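Local coordinates for protein hemoglobin component VII (PDB 1X46) that binds heme and probably carries or stores oxygen as a globin of the midge larva Tokunagayusurika akamusi, at residues Asp24-Ser36 with Leu52-Thr66. Sequence-based numbering, arbitrary orientation.
With HEM (protoporphyrin IX containing Fe), chain B.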
loop_
_atom_site.group_PDB
_atom_site.type_symbol
_atom_site.label_atom_id
_atom_site.label_comp_id
_atom_site.label_asym_id
_atom_site.label_seq_id
_atom_site.Cartn_x
_atom_site.Cartn_y
_atom_site.Cartn_z
ATOM N N ASP A 24 5.505 11.501 1.673
ATOM C CA ASP A 24 5.785 12.535 0.723
ATOM C C ASP A 24 6.813 12.062 -0.306
ATOM O O ASP A 24 7.365 12.861 -1.070
ATOM C CB ASP A 24 6.243 13.790 1.458
ATOM C CG ASP A 24 7.579 13.615 2.131
ATOM O OD1 ASP A 24 7.904 12.495 2.600
ATOM O OD2 ASP A 24 8.377 14.565 2.237
ATOM N N LYS A 25 6.995 10.743 -0.391
ATOM C CA LYS A 25 7.879 10.127 -1.373
ATOM C C LYS A 25 7.061 9.276 -2.351
ATOM O O LYS A 25 7.485 8.187 -2.719
ATOM C CB LYS A 25 8.948 9.269 -0.688
ATOM C CG LYS A 25 9.889 10.081 0.236
ATOM C CD LYS A 25 10.872 9.171 0.967
ATOM C CE LYS A 25 11.884 9.971 1.794
ATOM N NZ LYS A 25 11.250 10.752 2.910
ATOM N N GLU A 26 5.893 9.776 -2.761
ATOM C CA GLU A 26 4.940 9.001 -3.575
ATOM C C GLU A 26 5.558 8.468 -4.846
ATOM O O GLU A 26 5.413 7.306 -5.177
ATOM C CB GLU A 26 3.762 9.909 -3.972
ATOM C CG GLU A 26 3.120 10.688 -2.835
ATOM C CD GLU A 26 3.620 12.113 -2.723
ATOM O OE1 GLU A 26 4.832 12.332 -2.766
ATOM O OE2 GLU A 26 2.760 13.020 -2.567
ATOM N N VAL A 27 6.285 9.318 -5.562
ATOM C CA VAL A 27 6.899 8.902 -6.823
ATOM C C VAL A 27 7.926 7.796 -6.575
ATOM O O VAL A 27 7.944 6.801 -7.298
ATOM C CB VAL A 27 7.531 10.132 -7.539
ATOM C CG1 VAL A 27 8.536 9.720 -8.597
ATOM C CG2 VAL A 27 6.427 11.018 -8.163
ATOM N N ASP A 28 8.737 7.962 -5.529
ATOM C CA ASP A 28 9.755 6.956 -5.221
ATOM C C ASP A 28 9.105 5.652 -4.792
ATOM O O ASP A 28 9.629 4.567 -5.131
ATOM C CB ASP A 28 10.738 7.427 -4.157
ATOM C CG ASP A 28 11.656 8.551 -4.643
ATOM O OD1 ASP A 28 11.851 8.714 -5.860
ATOM O OD2 ASP A 28 12.215 9.324 -3.827
ATOM N N ILE A 29 7.977 5.720 -4.077
ATOM C CA ILE A 29 7.303 4.476 -3.678
ATOM C C ILE A 29 6.815 3.743 -4.925
ATOM O O ILE A 29 6.999 2.518 -5.054
ATOM C CB ILE A 29 6.088 4.801 -2.750
ATOM C CG1 ILE A 29 6.579 5.256 -1.371
ATOM C CG2 ILE A 29 5.151 3.564 -2.630
ATOM C CD1 ILE A 29 5.492 5.950 -0.553
ATOM N N LEU A 30 6.201 4.462 -5.866
ATOM C CA LEU A 30 5.717 3.814 -7.084
ATOM C C LEU A 30 6.846 3.287 -7.940
ATOM O O LEU A 30 6.764 2.173 -8.500
ATOM C CB LEU A 30 4.788 4.740 -7.912
ATOM C CG LEU A 30 4.095 4.118 -9.126
ATOM C CD1 LEU A 30 3.225 2.928 -8.678
ATOM C CD2 LEU A 30 3.226 5.177 -9.860
ATOM N N TYR A 31 7.892 4.104 -8.095
ATOM C CA TYR A 31 9.058 3.630 -8.828
ATOM C C TYR A 31 9.617 2.344 -8.198
ATOM O O TYR A 31 9.909 1.396 -8.944
ATOM C CB TYR A 31 10.120 4.731 -8.864
ATOM C CG TYR A 31 11.414 4.278 -9.478
ATOM C CD1 TYR A 31 11.644 4.426 -10.837
ATOM C CD2 TYR A 31 12.413 3.710 -8.683
ATOM C CE1 TYR A 31 12.844 4.017 -11.406
ATOM C CE2 TYR A 31 13.617 3.284 -9.261
ATOM C CZ TYR A 31 13.802 3.458 -10.619
ATOM O OH TYR A 31 14.978 3.071 -11.225
ATOM N N ASN A 32 9.703 2.299 -6.866
ATOM C CA ASN A 32 10.232 1.106 -6.211
ATOM C C ASN A 32 9.368 -0.120 -6.480
ATOM O O ASN A 32 9.861 -1.221 -6.723
ATOM C CB ASN A 32 10.374 1.347 -4.728
ATOM C CG ASN A 32 10.968 0.172 -4.018
ATOM O OD1 ASN A 32 12.130 -0.182 -4.252
ATOM N ND2 ASN A 32 10.196 -0.428 -3.136
ATOM N N PHE A 33 8.064 0.072 -6.466
ATOM C CA PHE A 33 7.135 -1.011 -6.749
ATOM C C PHE A 33 7.333 -1.536 -8.151
ATOM O O PHE A 33 7.508 -2.751 -8.318
ATOM C CB PHE A 33 5.685 -0.521 -6.495
ATOM C CG PHE A 33 4.622 -1.533 -6.875
ATOM C CD1 PHE A 33 4.718 -2.856 -6.458
ATOM C CD2 PHE A 33 3.527 -1.155 -7.676
ATOM C CE1 PHE A 33 3.732 -3.796 -6.811
ATOM C CE2 PHE A 33 2.546 -2.085 -8.044
ATOM C CZ PHE A 33 2.640 -3.411 -7.589
ATOM N N PHE A 34 7.343 -0.663 -9.171
ATOM C CA PHE A 34 7.484 -1.130 -10.533
ATOM C C PHE A 34 8.886 -1.689 -10.805
ATOM O O PHE A 34 9.011 -2.616 -11.608
ATOM C CB PHE A 34 7.188 0.031 -11.502
ATOM C CG PHE A 34 5.710 0.390 -11.615
ATOM C CD1 PHE A 34 4.702 -0.468 -11.163
ATOM C CD2 PHE A 34 5.356 1.579 -12.222
ATOM C CE1 PHE A 34 3.365 -0.114 -11.297
ATOM C CE2 PHE A 34 4.030 1.948 -12.383
ATOM C CZ PHE A 34 3.027 1.121 -11.922
ATOM N N LYS A 35 9.921 -1.122 -10.183
ATOM C CA LYS A 35 11.291 -1.654 -10.335
ATOM C C LYS A 35 11.341 -3.088 -9.791
ATOM O O LYS A 35 11.934 -3.968 -10.439
ATOM C CB LYS A 35 12.325 -0.739 -9.659
ATOM C CG LYS A 35 13.775 -1.105 -9.952
ATOM C CD LYS A 35 14.228 -0.576 -11.319
ATOM C CE LYS A 35 15.730 -0.773 -11.497
ATOM N NZ LYS A 35 16.065 -1.949 -12.360
ATOM N N SER A 36 10.698 -3.323 -8.650
ATOM C CA SER A 36 10.712 -4.626 -8.020
ATOM C C SER A 36 9.784 -5.612 -8.724
ATOM O O SER A 36 10.024 -6.838 -8.713
ATOM C CB SER A 36 10.272 -4.516 -6.584
ATOM O OG SER A 36 11.216 -3.759 -5.852
ATOM N N LEU A 52 10.775 2.489 -17.432
ATOM C CA LEU A 52 10.552 3.042 -16.108
ATOM C C LEU A 52 11.415 4.251 -15.840
ATOM O O LEU A 52 10.982 5.157 -15.151
ATOM C CB LEU A 52 10.760 1.984 -15.036
ATOM C CG LEU A 52 10.457 2.397 -13.607
ATOM C CD1 LEU A 52 8.988 2.865 -13.409
ATOM C CD2 LEU A 52 10.830 1.220 -12.719
ATOM N N GLU A 53 12.634 4.271 -16.398
ATOM C CA GLU A 53 13.533 5.392 -16.180
ATOM C C GLU A 53 13.018 6.672 -16.833
ATOM O O GLU A 53 13.321 7.774 -16.359
ATOM C CB GLU A 53 14.948 5.063 -16.658
ATOM C CG GLU A 53 15.642 3.917 -15.902
ATOM C CD GLU A 53 15.662 4.110 -14.388
ATOM O OE1 GLU A 53 16.125 5.159 -13.898
ATOM O OE2 GLU A 53 15.165 3.203 -13.706
ATOM N N SER A 54 12.237 6.523 -17.914
ATOM C CA SER A 54 11.606 7.637 -18.630
ATOM C C SER A 54 10.378 8.139 -17.898
ATOM O O SER A 54 10.067 9.321 -17.931
ATOM C CB SER A 54 11.155 7.177 -20.027
ATOM O OG SER A 54 12.260 6.732 -20.789
ATOM N N LEU A 55 9.656 7.225 -17.268
ATOM C CA LEU A 55 8.408 7.595 -16.581
ATOM C C LEU A 55 8.595 8.463 -15.330
ATOM O O LEU A 55 7.758 9.337 -15.030
ATOM C CB LEU A 55 7.627 6.333 -16.214
ATOM C CG LEU A 55 6.923 5.605 -17.348
ATOM C CD1 LEU A 55 6.492 4.212 -16.873
ATOM C CD2 LEU A 55 5.692 6.382 -17.839
ATOM N N LYS A 56 9.640 8.224 -14.547
ATOM C CA LYS A 56 9.883 8.997 -13.344
ATOM C C LYS A 56 10.028 10.540 -13.637
ATOM O O LYS A 56 10.660 10.943 -14.602
ATOM C CB LYS A 56 11.090 8.423 -12.574
ATOM C CG LYS A 56 11.108 8.813 -11.112
ATOM C CD LYS A 56 11.964 7.942 -10.159
ATOM C CE LYS A 56 13.328 7.574 -10.700
ATOM N NZ LYS A 56 14.310 7.296 -9.598
ATOM N N ASP A 57 9.423 11.387 -12.812
ATOM C CA ASP A 57 9.400 12.833 -13.036
ATOM C C ASP A 57 8.466 13.306 -14.155
ATOM O O ASP A 57 8.539 14.452 -14.565
ATOM C CB ASP A 57 10.814 13.425 -13.199
ATOM C CG ASP A 57 11.678 13.161 -11.988
ATOM O OD1 ASP A 57 11.327 13.655 -10.895
ATOM O OD2 ASP A 57 12.689 12.446 -12.022
ATOM N N THR A 58 7.596 12.425 -14.630
ATOM C CA THR A 58 6.524 12.842 -15.538
ATOM C C THR A 58 5.241 12.947 -14.779
ATOM O O THR A 58 5.018 12.248 -13.773
ATOM C CB THR A 58 6.339 11.924 -16.753
ATOM O OG1 THR A 58 5.861 10.619 -16.352
ATOM C CG2 THR A 58 7.696 11.689 -17.455
ATOM N N ALA A 59 4.365 13.798 -15.283
ATOM C CA ALA A 59 3.105 14.029 -14.598
ATOM C C ALA A 59 2.188 12.812 -14.530
ATOM O O ALA A 59 1.618 12.579 -13.478
ATOM C CB ALA A 59 2.362 15.278 -15.187
ATOM N N PRO A 60 2.030 12.011 -15.598
ATOM C CA PRO A 60 1.195 10.811 -15.462
ATOM C C PRO A 60 1.697 9.867 -14.351
ATOM O O PRO A 60 0.900 9.216 -13.672
ATOM C CB PRO A 60 1.314 10.155 -16.838
ATOM C CG PRO A 60 1.603 11.322 -17.755
ATOM C CD PRO A 60 2.526 12.173 -16.987
ATOM N N PHE A 61 3.008 9.743 -14.211
ATOM C CA PHE A 61 3.559 8.909 -13.154
ATOM C C PHE A 61 3.284 9.452 -11.752
ATOM O O PHE A 61 2.814 8.720 -10.879
ATOM C CB PHE A 61 5.079 8.717 -13.367
ATOM C CG PHE A 61 5.672 7.567 -12.580
ATOM C CD1 PHE A 61 5.474 6.257 -12.986
ATOM C CD2 PHE A 61 6.433 7.822 -11.454
ATOM C CE1 PHE A 61 6.068 5.213 -12.266
ATOM C CE2 PHE A 61 7.031 6.767 -10.718
ATOM C CZ PHE A 61 6.808 5.459 -11.141
ATOM N N ALA A 62 3.546 10.746 -11.541
ATOM C CA ALA A 62 3.241 11.371 -10.262
ATOM C C ALA A 62 1.723 11.310 -10.010
ATOM O O ALA A 62 1.299 11.150 -8.878
ATOM C CB ALA A 62 3.691 12.826 -10.271
ATOM N N LEU A 63 0.926 11.443 -11.072
ATOM C CA LEU A 63 -0.521 11.387 -10.893
ATOM C C LEU A 63 -0.945 10.044 -10.275
ATOM O O LEU A 63 -1.653 10.014 -9.258
ATOM C CB LEU A 63 -1.234 11.649 -12.223
ATOM C CG LEU A 63 -2.766 11.458 -12.163
ATOM C CD1 LEU A 63 -3.474 12.325 -11.093
ATOM C CD2 LEU A 63 -3.304 11.744 -13.588
ATOM N N HIS A 64 -0.485 8.928 -10.850
ATOM C CA HIS A 64 -0.898 7.641 -10.309
ATOM C C HIS A 64 -0.310 7.421 -8.884
ATOM O O HIS A 64 -0.984 6.893 -7.993
ATOM C CB HIS A 64 -0.534 6.457 -11.200
ATOM C CG HIS A 64 -1.159 5.219 -10.694
ATOM N ND1 HIS A 64 -2.525 5.046 -10.736
ATOM C CD2 HIS A 64 -0.670 4.214 -9.930
ATOM C CE1 HIS A 64 -2.839 3.934 -10.099
ATOM N NE2 HIS A 64 -1.740 3.428 -9.575
ATOM N N ALA A 65 0.951 7.812 -8.712
ATOM C CA ALA A 65 1.600 7.697 -7.416
ATOM C C ALA A 65 0.802 8.429 -6.335
ATOM O O ALA A 65 0.583 7.904 -5.230
ATOM C CB ALA A 65 3.055 8.214 -7.497
ATOM N N THR A 66 0.347 9.634 -6.677
ATOM C CA THR A 66 -0.472 10.428 -5.768
ATOM C C THR A 66 -1.818 9.794 -5.482
ATOM O O THR A 66 -2.290 9.840 -4.328
ATOM C CB THR A 66 -0.613 11.855 -6.351
ATOM O OG1 THR A 66 0.694 12.395 -6.484
ATOM C CG2 THR A 66 -1.351 12.808 -5.359
HETATM C CHA HEM B . -5.658 1.965 -10.266
HETATM C CHB HEM B . -5.018 2.317 -5.473
HETATM C CHC HEM B . -2.407 -1.761 -5.547
HETATM C CHD HEM B . -3.016 -2.127 -10.325
HETATM C C1A HEM B . -5.650 2.436 -8.984
HETATM C C2A HEM B . -6.241 3.687 -8.561
HETATM C C3A HEM B . -6.052 3.766 -7.248
HETATM C C4A HEM B . -5.400 2.577 -6.773
HETATM C CMA HEM B . -6.512 4.928 -6.339
HETATM C CAA HEM B . -6.859 4.765 -9.507
HETATM C CBA HEM B . -8.281 4.478 -10.031
HETATM C CGA HEM B . -9.273 4.494 -8.892
HETATM O O1A HEM B . -9.960 3.477 -8.677
HETATM O O2A HEM B . -9.383 5.535 -8.184
HETATM C C1B HEM B . -4.217 1.283 -5.071
HETATM C C2B HEM B . -3.727 1.025 -3.737
HETATM C C3B HEM B . -2.998 -0.113 -3.761
HETATM C C4B HEM B . -3.041 -0.605 -5.126
HETATM C CMB HEM B . -4.007 1.958 -2.527
HETATM C CAB HEM B . -2.227 -0.868 -2.655
HETATM C CBB HEM B . -2.263 -0.557 -1.359
HETATM C C1C HEM B . -2.327 -2.226 -6.829
HETATM C C2C HEM B . -1.632 -3.422 -7.294
HETATM C C3C HEM B . -1.773 -3.502 -8.616
HETATM C C4C HEM B . -2.601 -2.391 -9.042
HETATM C CMC HEM B . -0.868 -4.410 -6.377
HETATM C CAC HEM B . -1.215 -4.599 -9.559
HETATM C C1D HEM B . -3.820 -1.094 -10.717
HETATM C C2D HEM B . -4.237 -0.875 -12.078
HETATM C C3D HEM B . -5.058 0.378 -12.056
HETATM C C4D HEM B . -5.019 0.823 -10.683
HETATM C CMD HEM B . -3.902 -1.764 -13.293
HETATM C CAD HEM B . -5.739 1.045 -13.277
HETATM C CBD HEM B . -4.745 1.907 -14.048
HETATM C CGD HEM B . -5.387 2.451 -15.309
HETATM O O1D HEM B . -6.636 2.519 -15.385
HETATM O O2D HEM B . -4.640 2.794 -16.255
HETATM N NA HEM B . -5.160 1.782 -7.876
HETATM N NB HEM B . -3.752 0.267 -5.912
HETATM N NC HEM B . -2.924 -1.622 -7.921
HETATM N ND HEM B . -4.319 -0.080 -9.890
HETATM FE FE HEM B . -4.045 0.084 -7.898
HETATM O O HOH W 1 13.882 6.455 -6.592
HETATM O O HOH W 2 16.407 5.518 -10.523
HETATM O O HOH W 3 -2.252 1.080 -8.244
#
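Phe-61 sits as a knob in a hole formed by Val-27, Leu-30, Tyr-31 and Phe-34. Leu-30 CD2 lies over one ring face, 3.9 Å from the Phe-61 centroid and 17° off its normal, a CH-pi contact. The ring's rim meets the opposing backbone: Phe-61 CZ is 3.5 Å from Tyr-31 N. Beside it the helices approach closely, Ala-65 CB resting 3.4 Å from Glu-26 O.

Tyr-31 joins polar and apolar contacts. Its OH donates a very short 2.5 Å hydrogen bond to Glu-53 OE2, which lies in the ring plane although the carboxylate stands nearly perpendicular to the ring. With CG anti to the backbone N (chi1 174°), the ring is carried across to helix 52-55, where Leu-52 CG packs 3.6 Å from Tyr-31 CE1. Lys-56, its chain bent at chi3, lays CE and NZ over one face; NZ stands 3.9 Å from the Tyr-31 centroid, almost on the normal, a cation-pi contact. Two waters each accept from Lys-56 NZ and donate weakly, one to Asp-28 OD1 and the other to Tyr-31 OH.

Leu-30 CD2 also borders the His-64 ring edge, and the water bound to the heme iron hydrogen-bonds His-64 NE2, consistent with a distal histidine. The axes of 26-36 and of the 59-66 part of helix 59-78 cross at 94°, the near-perpendicular B/E packing of globins, with helix 106-123 touching helix 26-36 through Asp-28, Ile-29 and Asn-32.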